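Local coordinates for protein malonyl CoA-ACP transacylase (Xanthomonas oryzae pv. oryzae, PDB 3K89) that probably catalyses transfer of the malonyl group from malonyl-CoA to holo-acyl carrier protein, the step that supplies malonyl-ACP for bacterial fatty acid synthesis, at residues Ala88-His93 and Pro226-Val231; Ile271-Glu276 and Ser293-Pro298; Gly154-Val159 and Asp174-Asp179; Ala125-Gly130 and Pro205-Ala210; Gln16-Leu21 and Gly53-Leu58. All coordinates share one frame; numbering follows the deposited sequence.

Contact 1 of 5, residues Ala88-His93 and Pro226-Val231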
# COMPACT_ATOMS: atom_id res chain seq x y z
N ALA A 88 1.62 4.85 17.83
CA ALA A 88 2.36 3.80 18.51
C ALA A 88 2.74 2.68 17.54
O ALA A 88 3.68 1.92 17.80
CB ALA A 88 1.56 3.24 19.67
N LEU A 89 1.98 2.57 16.44
CA LEU A 89 2.24 1.54 15.42
C LEU A 89 1.95 2.09 14.03
O LEU A 89 1.15 3.01 13.89
CB LEU A 89 1.35 0.33 15.66
CG LEU A 89 1.58 -0.49 16.94
CD1 LEU A 89 0.42 -1.45 17.18
CD2 LEU A 89 2.91 -1.25 16.88
N LEU A 90 2.61 1.51 13.03
CA LEU A 90 2.41 1.85 11.61
C LEU A 90 2.11 0.59 10.80
O LEU A 90 2.48 -0.52 11.19
CB LEU A 90 3.68 2.48 11.03
CG LEU A 90 4.34 3.63 11.80
CD1 LEU A 90 5.64 4.01 11.10
CD2 LEU A 90 3.43 4.83 11.88
N ALA A 91 1.45 0.78 9.66
CA ALA A 91 1.33 -0.28 8.64
C ALA A 91 1.05 0.40 7.30
O ALA A 91 0.73 1.58 7.25
CB ALA A 91 0.22 -1.27 9.00
N GLY A 92 1.16 -0.33 6.21
CA GLY A 92 0.78 0.25 4.93
C GLY A 92 0.48 -0.83 3.95
O GLY A 92 0.93 -1.96 4.14
N HIS A 93 -0.27 -0.49 2.90
CA HIS A 93 -0.77 -1.50 1.99
C HIS A 93 0.16 -1.63 0.80
O HIS A 93 0.24 -0.73 -0.02
CB HIS A 93 -2.18 -1.11 1.55
CG HIS A 93 -2.93 -2.23 0.90
ND1 HIS A 93 -2.54 -2.79 -0.30
CD2 HIS A 93 -4.05 -2.89 1.29
CE1 HIS A 93 -3.39 -3.75 -0.63
NE2 HIS A 93 -4.31 -3.84 0.33
N PRO A 226 13.85 0.69 13.53
CA PRO A 226 12.62 1.50 13.45
C PRO A 226 12.34 2.25 14.74
O PRO A 226 12.49 1.70 15.84
CB PRO A 226 11.52 0.46 13.18
CG PRO A 226 12.09 -0.84 13.68
CD PRO A 226 13.58 -0.75 13.43
N GLN A 227 11.90 3.50 14.59
CA GLN A 227 11.51 4.34 15.72
C GLN A 227 10.08 4.07 16.17
O GLN A 227 9.69 4.41 17.31
CB GLN A 227 11.67 5.80 15.34
CG GLN A 227 13.13 6.18 15.14
CD GLN A 227 13.31 7.31 14.15
OE1 GLN A 227 12.37 8.04 13.82
NE2 GLN A 227 14.54 7.47 13.65
N ILE A 228 9.29 3.47 15.27
CA ILE A 228 7.92 3.06 15.55
C ILE A 228 7.75 1.72 14.84
O ILE A 228 8.18 1.60 13.70
CB ILE A 228 6.85 4.06 14.97
CG1 ILE A 228 7.12 5.50 15.44
CG2 ILE A 228 5.43 3.63 15.36
CD1 ILE A 228 6.28 6.59 14.74
N PRO A 229 7.17 0.70 15.51
CA PRO A 229 7.11 -0.61 14.87
C PRO A 229 6.15 -0.61 13.68
O PRO A 229 5.11 0.06 13.72
CB PRO A 229 6.61 -1.55 15.97
CG PRO A 229 6.81 -0.77 17.27
CD PRO A 229 6.65 0.66 16.89
N VAL A 230 6.51 -1.40 12.68
CA VAL A 230 5.70 -1.57 11.47
C VAL A 230 5.11 -2.99 11.41
O VAL A 230 5.84 -3.99 11.36
CB VAL A 230 6.53 -1.26 10.21
CG1 VAL A 230 5.68 -1.42 8.95
CG2 VAL A 230 7.08 0.16 10.28
N VAL A 231 3.78 -3.05 11.44
CA VAL A 231 3.07 -4.32 11.23
C VAL A 231 3.07 -4.63 9.73
O VAL A 231 2.50 -3.86 8.95
CB VAL A 231 1.63 -4.22 11.76
CG1 VAL A 231 0.89 -5.53 11.51
CG2 VAL A 231 1.64 -3.88 13.25
O HOH W 1 2.61 -2.75 6.50

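Contact 2 of 5, residues Ile271-Glu276 and Ser293-Pro298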
# COMPACT_ATOMS: atom_id res chain seq x y z
N ILE A 271 -4.99 -0.28 19.56
CA ILE A 271 -5.30 0.81 18.65
C ILE A 271 -6.81 1.01 18.50
O ILE A 271 -7.55 0.05 18.24
CB ILE A 271 -4.65 0.57 17.26
CG1 ILE A 271 -3.12 0.44 17.39
CG2 ILE A 271 -5.04 1.68 16.27
CD1 ILE A 271 -2.44 1.66 17.98
N THR A 272 -7.26 2.26 18.65
CA THR A 272 -8.66 2.67 18.48
C THR A 272 -8.82 3.79 17.45
O THR A 272 -9.94 4.09 17.02
CB THR A 272 -9.28 3.18 19.82
OG1 THR A 272 -8.63 4.39 20.21
CG2 THR A 272 -9.13 2.14 20.92
N ARG A 273 -7.71 4.41 17.07
CA ARG A 273 -7.72 5.53 16.14
C ARG A 273 -6.69 5.28 15.06
O ARG A 273 -5.56 4.96 15.37
CB ARG A 273 -7.37 6.84 16.84
CG ARG A 273 -8.28 7.25 18.01
CD ARG A 273 -7.61 8.35 18.82
NE ARG A 273 -8.55 9.09 19.65
CZ ARG A 273 -8.24 10.15 20.40
NH1 ARG A 273 -6.99 10.61 20.43
NH2 ARG A 273 -9.18 10.76 21.11
N ILE A 274 -7.08 5.43 13.79
CA ILE A 274 -6.15 5.20 12.69
C ILE A 274 -6.23 6.34 11.69
O ILE A 274 -7.30 6.66 11.16
CB ILE A 274 -6.41 3.84 11.98
CG1 ILE A 274 -6.34 2.67 12.97
CG2 ILE A 274 -5.39 3.62 10.84
CD1 ILE A 274 -6.66 1.31 12.39
N ALA A 275 -5.09 6.96 11.42
CA ALA A 275 -5.03 7.98 10.37
C ALA A 275 -4.55 7.36 9.08
O ALA A 275 -3.57 6.61 9.09
CB ALA A 275 -4.10 9.10 10.77
N GLU A 276 -5.21 7.69 7.98
CA GLU A 276 -4.72 7.31 6.66
C GLU A 276 -3.82 8.44 6.17
O GLU A 276 -4.29 9.53 5.80
CB GLU A 276 -5.88 7.03 5.70
CG GLU A 276 -5.41 6.54 4.32
CD GLU A 276 -6.50 5.90 3.48
OE1 GLU A 276 -7.69 6.02 3.85
OE2 GLU A 276 -6.17 5.23 2.48
N SER A 293 -15.66 -0.39 15.15
CA SER A 293 -15.40 0.45 16.32
C SER A 293 -14.21 1.40 16.15
O SER A 293 -14.09 2.37 16.88
CB SER A 293 -15.20 -0.42 17.56
OG SER A 293 -13.99 -1.17 17.50
N LEU A 294 -13.33 1.11 15.20
CA LEU A 294 -12.15 1.97 15.01
C LEU A 294 -12.50 3.33 14.42
O LEU A 294 -13.37 3.44 13.55
CB LEU A 294 -11.10 1.26 14.15
CG LEU A 294 -10.62 -0.10 14.65
CD1 LEU A 294 -9.67 -0.76 13.66
CD2 LEU A 294 -9.99 -0.01 16.05
N ASP A 295 -11.82 4.37 14.91
CA ASP A 295 -11.98 5.73 14.43
C ASP A 295 -10.96 5.95 13.32
O ASP A 295 -9.81 6.31 13.59
CB ASP A 295 -11.78 6.71 15.60
CG ASP A 295 -11.93 8.18 15.21
OD1 ASP A 295 -12.20 8.53 14.04
OD2 ASP A 295 -11.76 9.03 16.11
N ALA A 296 -11.39 5.71 12.08
CA ALA A 296 -10.50 5.80 10.93
C ALA A 296 -10.71 7.10 10.15
O ALA A 296 -11.81 7.38 9.68
CB ALA A 296 -10.72 4.58 10.01
N ARG A 297 -9.64 7.88 10.01
CA ARG A 297 -9.74 9.20 9.37
C ARG A 297 -8.69 9.43 8.29
O ARG A 297 -7.50 9.29 8.57
CB ARG A 297 -9.59 10.30 10.42
CG ARG A 297 -10.71 10.39 11.42
CD ARG A 297 -10.45 11.57 12.32
NE ARG A 297 -11.55 11.79 13.25
CZ ARG A 297 -12.40 12.82 13.18
NH1 ARG A 297 -12.32 13.75 12.21
NH2 ARG A 297 -13.37 12.91 14.08
N PRO A 298 -9.11 9.82 7.08
CA PRO A 298 -8.13 10.24 6.05
C PRO A 298 -7.49 11.59 6.39
O PRO A 298 -8.11 12.43 7.06
CB PRO A 298 -9.00 10.42 4.80
CG PRO A 298 -10.34 10.74 5.34
CD PRO A 298 -10.49 9.89 6.56
O HOH W 2 -11.39 8.77 18.79

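Contact 3 of 5, residues Gly154-Val159 and Asp174-Asp179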
# COMPACT_ATOMS: atom_id res chain seq x y z
N GLY A 154 -5.72 -24.25 -13.56
CA GLY A 154 -5.13 -25.14 -14.56
C GLY A 154 -3.63 -25.15 -14.43
O GLY A 154 -3.09 -25.41 -13.34
N SER A 155 -2.96 -24.83 -15.54
CA SER A 155 -1.49 -24.77 -15.62
C SER A 155 -0.97 -23.35 -15.42
O SER A 155 0.23 -23.10 -15.59
CB SER A 155 -1.01 -25.29 -16.97
OG SER A 155 -1.31 -26.67 -17.10
N GLN A 156 -1.87 -22.43 -15.09
CA GLN A 156 -1.50 -21.03 -14.91
C GLN A 156 -1.68 -20.64 -13.45
O GLN A 156 -1.91 -21.50 -12.60
CB GLN A 156 -2.33 -20.15 -15.85
CG GLN A 156 -1.99 -20.38 -17.33
CD GLN A 156 -2.89 -19.58 -18.25
OE1 GLN A 156 -4.11 -19.67 -18.16
NE2 GLN A 156 -2.29 -18.80 -19.14
N VAL A 157 -1.58 -19.34 -13.16
CA VAL A 157 -1.64 -18.86 -11.78
C VAL A 157 -2.83 -17.94 -11.59
O VAL A 157 -3.00 -16.97 -12.32
CB VAL A 157 -0.32 -18.14 -11.39
CG1 VAL A 157 -0.48 -17.40 -10.03
CG2 VAL A 157 0.85 -19.14 -11.34
N VAL A 158 -3.67 -18.26 -10.61
CA VAL A 158 -4.65 -17.30 -10.10
C VAL A 158 -4.84 -17.57 -8.62
O VAL A 158 -5.15 -18.69 -8.21
CB VAL A 158 -6.01 -17.31 -10.89
CG1 VAL A 158 -6.64 -18.70 -10.92
CG2 VAL A 158 -6.98 -16.25 -10.33
N VAL A 159 -4.61 -16.54 -7.82
CA VAL A 159 -4.58 -16.69 -6.37
C VAL A 159 -5.14 -15.43 -5.72
O VAL A 159 -5.17 -14.36 -6.34
CB VAL A 159 -3.11 -16.90 -5.84
CG1 VAL A 159 -2.50 -18.24 -6.28
CG2 VAL A 159 -2.19 -15.71 -6.19
N ASP A 174 -2.05 -14.84 -13.91
CA ASP A 174 -2.19 -14.84 -15.38
C ASP A 174 -3.57 -14.33 -15.79
O ASP A 174 -4.59 -14.70 -15.20
CB ASP A 174 -1.95 -16.25 -15.93
CG ASP A 174 -0.51 -16.70 -15.77
OD1 ASP A 174 0.39 -16.15 -16.47
OD2 ASP A 174 -0.26 -17.61 -14.95
N ALA A 175 -3.60 -13.47 -16.81
CA ALA A 175 -4.85 -12.87 -17.25
C ALA A 175 -5.92 -13.92 -17.55
O ALA A 175 -7.06 -13.77 -17.12
CB ALA A 175 -4.61 -11.98 -18.49
N ALA A 176 -5.55 -14.97 -18.28
CA ALA A 176 -6.53 -15.99 -18.71
C ALA A 176 -7.10 -16.70 -17.49
O ALA A 176 -8.28 -17.00 -17.46
CB ALA A 176 -5.88 -17.00 -19.64
N ALA A 177 -6.27 -16.91 -16.48
CA ALA A 177 -6.70 -17.59 -15.27
C ALA A 177 -7.61 -16.73 -14.39
O ALA A 177 -8.56 -17.24 -13.79
CB ALA A 177 -5.49 -18.11 -14.47
N VAL A 178 -7.32 -15.42 -14.31
CA VAL A 178 -8.19 -14.50 -13.61
C VAL A 178 -9.55 -14.48 -14.33
O VAL A 178 -10.60 -14.55 -13.69
CB VAL A 178 -7.55 -13.07 -13.51
CG1 VAL A 178 -8.54 -12.06 -12.96
CG2 VAL A 178 -6.30 -13.14 -12.62
N ASP A 179 -9.53 -14.45 -15.66
CA ASP A 179 -10.78 -14.46 -16.42
C ASP A 179 -11.56 -15.75 -16.20
O ASP A 179 -12.78 -15.71 -16.03
CB ASP A 179 -10.56 -14.18 -17.90
CG ASP A 179 -10.39 -12.69 -18.21
OD1 ASP A 179 -10.75 -11.85 -17.36
OD2 ASP A 179 -9.91 -12.37 -19.31

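Contact 4 of 5, residues Ala125-Gly130 and Pro205-Ala210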
# COMPACT_ATOMS: atom_id res chain seq x y z
N ALA A 125 8.38 -5.80 -15.26
CA ALA A 125 9.17 -6.65 -16.15
C ALA A 125 8.79 -8.12 -16.00
O ALA A 125 8.96 -8.91 -16.94
CB ALA A 125 10.65 -6.46 -15.90
N ALA A 126 8.29 -8.47 -14.82
CA ALA A 126 7.88 -9.83 -14.53
C ALA A 126 6.60 -10.17 -15.29
O ALA A 126 6.37 -11.33 -15.63
CB ALA A 126 7.67 -10.01 -13.04
N ALA A 127 5.79 -9.15 -15.56
CA ALA A 127 4.52 -9.33 -16.23
C ALA A 127 4.25 -8.19 -17.21
O ALA A 127 3.50 -7.26 -16.91
CB ALA A 127 3.38 -9.43 -15.21
N PRO A 128 4.87 -8.25 -18.41
CA PRO A 128 4.64 -7.20 -19.40
C PRO A 128 3.15 -7.09 -19.71
O PRO A 128 2.45 -8.12 -19.75
CB PRO A 128 5.41 -7.71 -20.63
CG PRO A 128 6.40 -8.66 -20.10
CD PRO A 128 5.72 -9.32 -18.94
N ALA A 129 2.66 -5.86 -19.91
CA ALA A 129 1.23 -5.62 -20.18
C ALA A 129 0.66 -6.72 -21.07
O ALA A 129 1.30 -7.14 -22.05
CB ALA A 129 1.01 -4.23 -20.80
N GLY A 130 -0.53 -7.20 -20.72
CA GLY A 130 -1.16 -8.32 -21.42
C GLY A 130 -1.06 -9.64 -20.66
O GLY A 130 -1.99 -10.44 -20.70
N PRO A 205 2.39 -15.61 -7.28
CA PRO A 205 3.62 -16.31 -7.67
C PRO A 205 4.36 -15.74 -8.89
O PRO A 205 5.55 -16.01 -9.05
CB PRO A 205 3.12 -17.73 -7.97
CG PRO A 205 1.99 -17.91 -6.99
CD PRO A 205 1.32 -16.55 -6.90
N LEU A 206 3.69 -14.97 -9.74
CA LEU A 206 4.36 -14.41 -10.92
C LEU A 206 5.43 -13.39 -10.52
O LEU A 206 6.27 -13.00 -11.34
CB LEU A 206 3.36 -13.80 -11.92
CG LEU A 206 2.32 -14.75 -12.55
CD1 LEU A 206 1.46 -13.99 -13.54
CD2 LEU A 206 2.91 -15.99 -13.16
N MET A 207 5.40 -12.96 -9.26
CA MET A 207 6.37 -11.99 -8.76
C MET A 207 7.55 -12.65 -8.06
O MET A 207 8.37 -11.95 -7.46
CB MET A 207 5.69 -11.07 -7.73
CG MET A 207 4.57 -10.18 -8.27
SD MET A 207 5.16 -8.94 -9.45
CE MET A 207 4.64 -9.68 -11.01
N ARG A 208 7.66 -13.98 -8.11
CA ARG A 208 8.69 -14.66 -7.30
C ARG A 208 10.12 -14.22 -7.65
O ARG A 208 10.92 -13.96 -6.75
CB ARG A 208 8.54 -16.19 -7.34
CG ARG A 208 9.51 -16.95 -6.46
CD ARG A 208 9.25 -16.68 -4.99
NE ARG A 208 10.29 -17.26 -4.15
CZ ARG A 208 11.45 -16.67 -3.86
NH1 ARG A 208 11.72 -15.46 -4.33
NH2 ARG A 208 12.33 -17.28 -3.09
N ASP A 209 10.43 -14.14 -8.94
CA ASP A 209 11.76 -13.73 -9.38
C ASP A 209 12.02 -12.24 -9.15
O ASP A 209 13.13 -11.86 -8.74
CB ASP A 209 11.98 -14.10 -10.85
CG ASP A 209 12.09 -15.60 -11.05
OD1 ASP A 209 12.60 -16.30 -10.14
OD2 ASP A 209 11.65 -16.09 -12.12
N ALA A 210 11.00 -11.41 -9.37
CA ALA A 210 11.09 -9.97 -9.07
C ALA A 210 11.43 -9.76 -7.59
O ALA A 210 12.17 -8.84 -7.25
CB ALA A 210 9.81 -9.25 -9.42
O HOH W 3 6.42 -13.96 -13.93

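Contact 5 of 5, residues Gln16-Leu21 and Gly53-Leu58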
# COMPACT_ATOMS: atom_id res chain seq x y z
N GLN A 16 -3.64 6.79 -5.84
CA GLN A 16 -3.12 7.98 -6.52
C GLN A 16 -4.22 8.68 -7.31
O GLN A 16 -5.23 8.07 -7.67
CB GLN A 16 -1.94 7.61 -7.45
CG GLN A 16 -2.34 6.97 -8.80
CD GLN A 16 -2.70 5.50 -8.72
OE1 GLN A 16 -2.67 4.88 -7.65
NE2 GLN A 16 -2.99 4.91 -9.87
N SER A 17 -4.02 9.97 -7.57
CA SER A 17 -4.92 10.73 -8.46
C SER A 17 -4.14 11.94 -8.95
O SER A 17 -3.25 12.43 -8.25
CB SER A 17 -6.20 11.16 -7.73
OG SER A 17 -5.90 11.96 -6.58
N LEU A 18 -4.48 12.41 -10.14
CA LEU A 18 -3.95 13.68 -10.64
C LEU A 18 -4.34 14.78 -9.66
O LEU A 18 -5.50 14.87 -9.24
CB LEU A 18 -4.52 13.98 -12.03
CG LEU A 18 -3.74 13.39 -13.19
CD1 LEU A 18 -4.53 13.60 -14.49
CD2 LEU A 18 -2.37 14.06 -13.29
N GLY A 19 -3.36 15.58 -9.24
CA GLY A 19 -3.61 16.67 -8.31
C GLY A 19 -3.69 16.24 -6.86
O GLY A 19 -4.09 17.04 -5.99
N MET A 20 -3.29 15.01 -6.56
CA MET A 20 -3.28 14.58 -5.17
C MET A 20 -2.41 15.50 -4.31
O MET A 20 -1.32 15.91 -4.73
CB MET A 20 -2.84 13.11 -5.00
CG MET A 20 -1.44 12.79 -5.53
SD MET A 20 -1.12 11.04 -5.42
CE MET A 20 0.54 10.88 -6.10
N LEU A 21 -2.92 15.84 -3.13
CA LEU A 21 -2.24 16.75 -2.18
C LEU A 21 -2.09 18.20 -2.65
O LEU A 21 -1.42 19.00 -2.00
CB LEU A 21 -0.87 16.18 -1.76
CG LEU A 21 -0.82 14.78 -1.11
CD1 LEU A 21 0.55 14.59 -0.50
CD2 LEU A 21 -1.90 14.53 -0.08
N GLY A 53 0.44 15.28 -14.75
CA GLY A 53 0.48 14.09 -15.58
C GLY A 53 1.78 13.98 -16.36
O GLY A 53 2.76 14.64 -16.04
N PRO A 54 1.78 13.13 -17.41
CA PRO A 54 0.61 12.44 -17.96
C PRO A 54 0.04 11.37 -17.02
O PRO A 54 0.80 10.63 -16.40
CB PRO A 54 1.14 11.78 -19.22
CG PRO A 54 2.61 11.62 -18.98
CD PRO A 54 3.01 12.82 -18.17
N GLU A 55 -1.28 11.30 -16.93
CA GLU A 55 -1.91 10.32 -16.03
C GLU A 55 -1.52 8.88 -16.36
O GLU A 55 -1.38 8.04 -15.46
CB GLU A 55 -3.43 10.47 -16.00
CG GLU A 55 -4.04 9.78 -14.78
CD GLU A 55 -5.51 10.08 -14.58
OE1 GLU A 55 -6.16 10.58 -15.53
OE2 GLU A 55 -6.01 9.79 -13.47
N GLU A 56 -1.31 8.59 -17.65
CA GLU A 56 -0.87 7.25 -18.05
C GLU A 56 0.45 6.82 -17.37
O GLU A 56 0.56 5.66 -16.96
CB GLU A 56 -0.77 7.12 -19.57
CG GLU A 56 -0.95 5.69 -20.08
CD GLU A 56 -1.12 5.63 -21.60
OE1 GLU A 56 -0.18 6.06 -22.32
OE2 GLU A 56 -2.18 5.14 -22.07
N MET A 57 1.41 7.73 -17.24
CA MET A 57 2.66 7.42 -16.55
C MET A 57 2.44 7.37 -15.04
O MET A 57 2.97 6.47 -14.38
CB MET A 57 3.75 8.44 -16.85
CG MET A 57 4.43 8.24 -18.18
SD MET A 57 5.70 9.53 -18.39
CE MET A 57 7.07 8.86 -17.46
N LEU A 58 1.69 8.33 -14.51
CA LEU A 58 1.37 8.36 -13.07
C LEU A 58 0.74 7.04 -12.61
O LEU A 58 0.98 6.60 -11.47
CB LEU A 58 0.42 9.52 -12.73
CG LEU A 58 -0.07 9.64 -11.28
CD1 LEU A 58 1.10 9.85 -10.29
CD2 LEU A 58 -1.13 10.72 -11.11
O HOH W 4 -6.86 11.14 -11.43

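Contact 1 of 5, residues Ala88-His93 and Pro226-Val231
Leu90 offers both of its backbone polar atoms to the 226-231 loop. Its N donates to Pro229 O at 3.0 Å, and its O accepts from Val231 N at 2.9 Å. Together they make a single bridge between Leu90 and Val230, and Val230 CA adds a CA-H...O contact to Leu90 O at 3.4 Å. Beyond this pair, a water accepts from Gly92 N and donates to Val231 O, continuing the link where direct pairing has ended. Apolar packing flanks the bridge. The Leu90 side chain crosses that of Ile228 at about a right angle, its CG 3.7 Å from Ile228 CG2, while CD1 touches both Ile228 CB and Val230 CG2. Leu89 CD2 meets the Pro229 ring at CB (3.8 Å) and CG, and Ala91 CB approaches Val231 O at 3.5 Å. Strand 86-92 runs into the GxSxG pattern of a probable nucleophile elbow around the predicted active-site Ser94. The strand pairs with strand 6-10 through Phe8 and Phe10; helix 95-103 packs on Leu90 and Val230, and helix 259-268 on Leu89 and Val231.

Contact 2 of 5, residues Ile271-Glu276 and Ser293-Pro298
Asp295 is gripped through both its backbone polar atoms by the 271-276 segment: its N donates to Thr272 O at 2.8 Å in an almost straight bond (174°), and its O accepts from Ile274 N at 2.9 Å. The ladder continues with Arg297 N bonded to Ile274 O and Glu276 N bonded to Arg297 O, the regular pattern of parallel strands. Three of the carbonyls also receive a CA-H, as where Ala296 CA comes within 3.3 Å of Ile274 O.

The side chains of Arg273 and Asp295 do not touch at their charged ends. A water bridges them, accepting from Arg273 NE at 3.0 Å and donating to Asp295 OD2 at 2.7 Å. OD2 is also hydrogen-bonded to Trp312 NE1, while Asp295 OD1 forms a salt bridge with Arg297 NE at 3.4 Å, its hydrogen bond weak. On the face bearing Ile274 and Glu276, the Glu276 carboxylate, carried on an extended chain to the start of helix 282-290 with CG anti to the backbone N (chi1 -177°), is bonded to Ser284 OG and Leu283 N. Ile274 CD1 packs on Leu294 CD1 at 3.9 Å.

These are the two strands of a beta-alpha-beta unit whose helix, 282-290, covers Ile274, Leu294 and Ala296. The polar ends are thus divided by face: on one, a carboxylate shared among Arg297, Trp312 and a water to Arg273; on the other, a carboxylate held by the crossover helix, near the bound glycerol.

Contact 3 of 5, residues Gly154-Val159 and Asp174-Asp179
The amide of Gln156 and the carboxylate of Asp174 lie stacked, their planes only 10° apart, although the two side chains as a whole run obliquely to each other. Asp174 OD2 uses its anti lone pair, the one pointing away from OD1, to accept from Val157 N at 2.8 Å. The same oxygen is 3.4 Å from Gln156 CB and also borders Val157 CB. The amide group reaches past Asp174 CB to Ala176, whose CB lies 3.5 Å from Gln156 OE1; that oxygen takes its hydrogen bond from Arg180 NH2. With Asp174 CG beside the backbone N (chi1 -68°), the carboxylate lies on the same side as the N-H, which donates to Val157 O at 2.8 Å. Val157 and Asp174 therefore exchange two bonds, one through backbone and one through side chain. Asp174 occupies the N-cap position of helix 175-187, but its carboxylate makes no capping bond and is turned to the backbone N of Val157, just before strand 158-165. The contact thus joins the start of that strand to the helix that follows its hairpin partner, strand 168-172, in the mixed sheet. Further along, Ala177 CB touches Val157 O, at 3.5 Å, and Val158 CB, at 3.7 Å. Val158 directs CG1 at the carbonyl oxygen of Ala177 and CG2 at Val178, where CG2 meets CG2 at 3.9 Å. Cys149 and Ala152 of helix 142-152 touch Val158 as well, while Val178 rests on Ala133 and Ala135 of strand 132-138.

Contact 4 of 5, residues Ala125-Gly130 and Pro205-Ala210
Ala126 CB sits against Met207 CE at 3.7 Å and, at the same distance, against Leu206 O, packing the C-terminal end of helix 109-126 on the 3-10 turn 205-207 and the start of helix 208-219 in the acyl transferase fold. Ala210 CB, in the first turn of that helix, stands 4.3 Å from Ala126 CB, and Ala127 CB lies 4.4 Å from Met207 CE. The contact is small: two alanine methyls on one side; a methionine methyl, an alanine and a backbone carbonyl on the other.

Met207 leaves its backbone on the far side from Ala126 and is brought back by bends at chi2 (-66°) and chi3 (103°), the latter setting CE. Met123 of helix 109-126 and Leu253 of helix 242-254 also touch this side chain. The 3-10 turn is closed by Arg208 N bonded to Pro205 O, and Met207 takes the N-cap position of the helix. The turn follows shortly after the predicted active-site His203, whose side chain is about 6 Å from that of Met207. Polar linkage between the segments comes from one water, which donates to Leu206 O at 2.8 Å and to Ala126 O at 3.1 Å.

Contact 5 of 5, residues Gln16-Leu21 and Gly53-Leu58
Leu18 and Leu58 carry the apolar contact, Leu18 laying its branched end over the beginning of the 53-58 segment. Its CD2 approaches Gly53 N at 3.4 Å, and its CD1 lies against the aliphatic part of Glu55, 3.6 Å from CB. The two side chains cross at a slant. Glu55 is extended beyond CG, which is anti to the backbone N (chi1 -162°), and its chain passes beside Leu18, leaving OE1 also close to CD1. From the end of helix 55-58, Leu58 points toward the loop: CD2 touches the Ser17-Leu18 peptide, 3.9 Å from Leu18 N, while CD1 faces Met20 CE at 4.4 Å. Gln16 CG lies 4.3 Å from Leu58 CG.

The polar link is indirect. A water accepts from Leu18 N at 3.0 Å and donates to Glu55 OE2 at 2.6 Å, joining loop backbone to carboxylate. The amide of Gln16 is held by Gly14 N at OE1 and Asn59 OD1 at NE2, and Met20 O accepts from Gln51 NE2.

Backbone shape sets up both sides. Ser17 to Met20 form a type II beta turn, closed by Met20 N bonded to Ser17 O, with Gly19 at positive phi. Gly53 directly follows helix 46-52, also at positive phi, and precedes a cis peptide to Pro54, the N-cap residue of helix 55-58. The water satisfies the loop N-H and probably also helps solvate the Glu55 carboxylate, so the apolar surfaces can meet without a direct polar bond.

Overall arrangement
From the N terminus, contact 5 closes first, bringing the loop after strand 6-10 against the short helix 55-58. Contact 1 then opens on strand 86-92 and spans the longest loop, closing at 226-231. Within it lies contact 4, between the end of helix 109-126 and the start of helix 208-219, and within contact 4 lies contact 3, which joins the mixed sheet to helix 175-187. Contacts 3 and 4 touch, Val157 and Val159 meeting Pro205. Contact 2 follows in series, pairing the last two strands of the parallel sheet. It reaches the same sheet as contact 1, and Leu89 packs on Ile271 between them. No two loops cross.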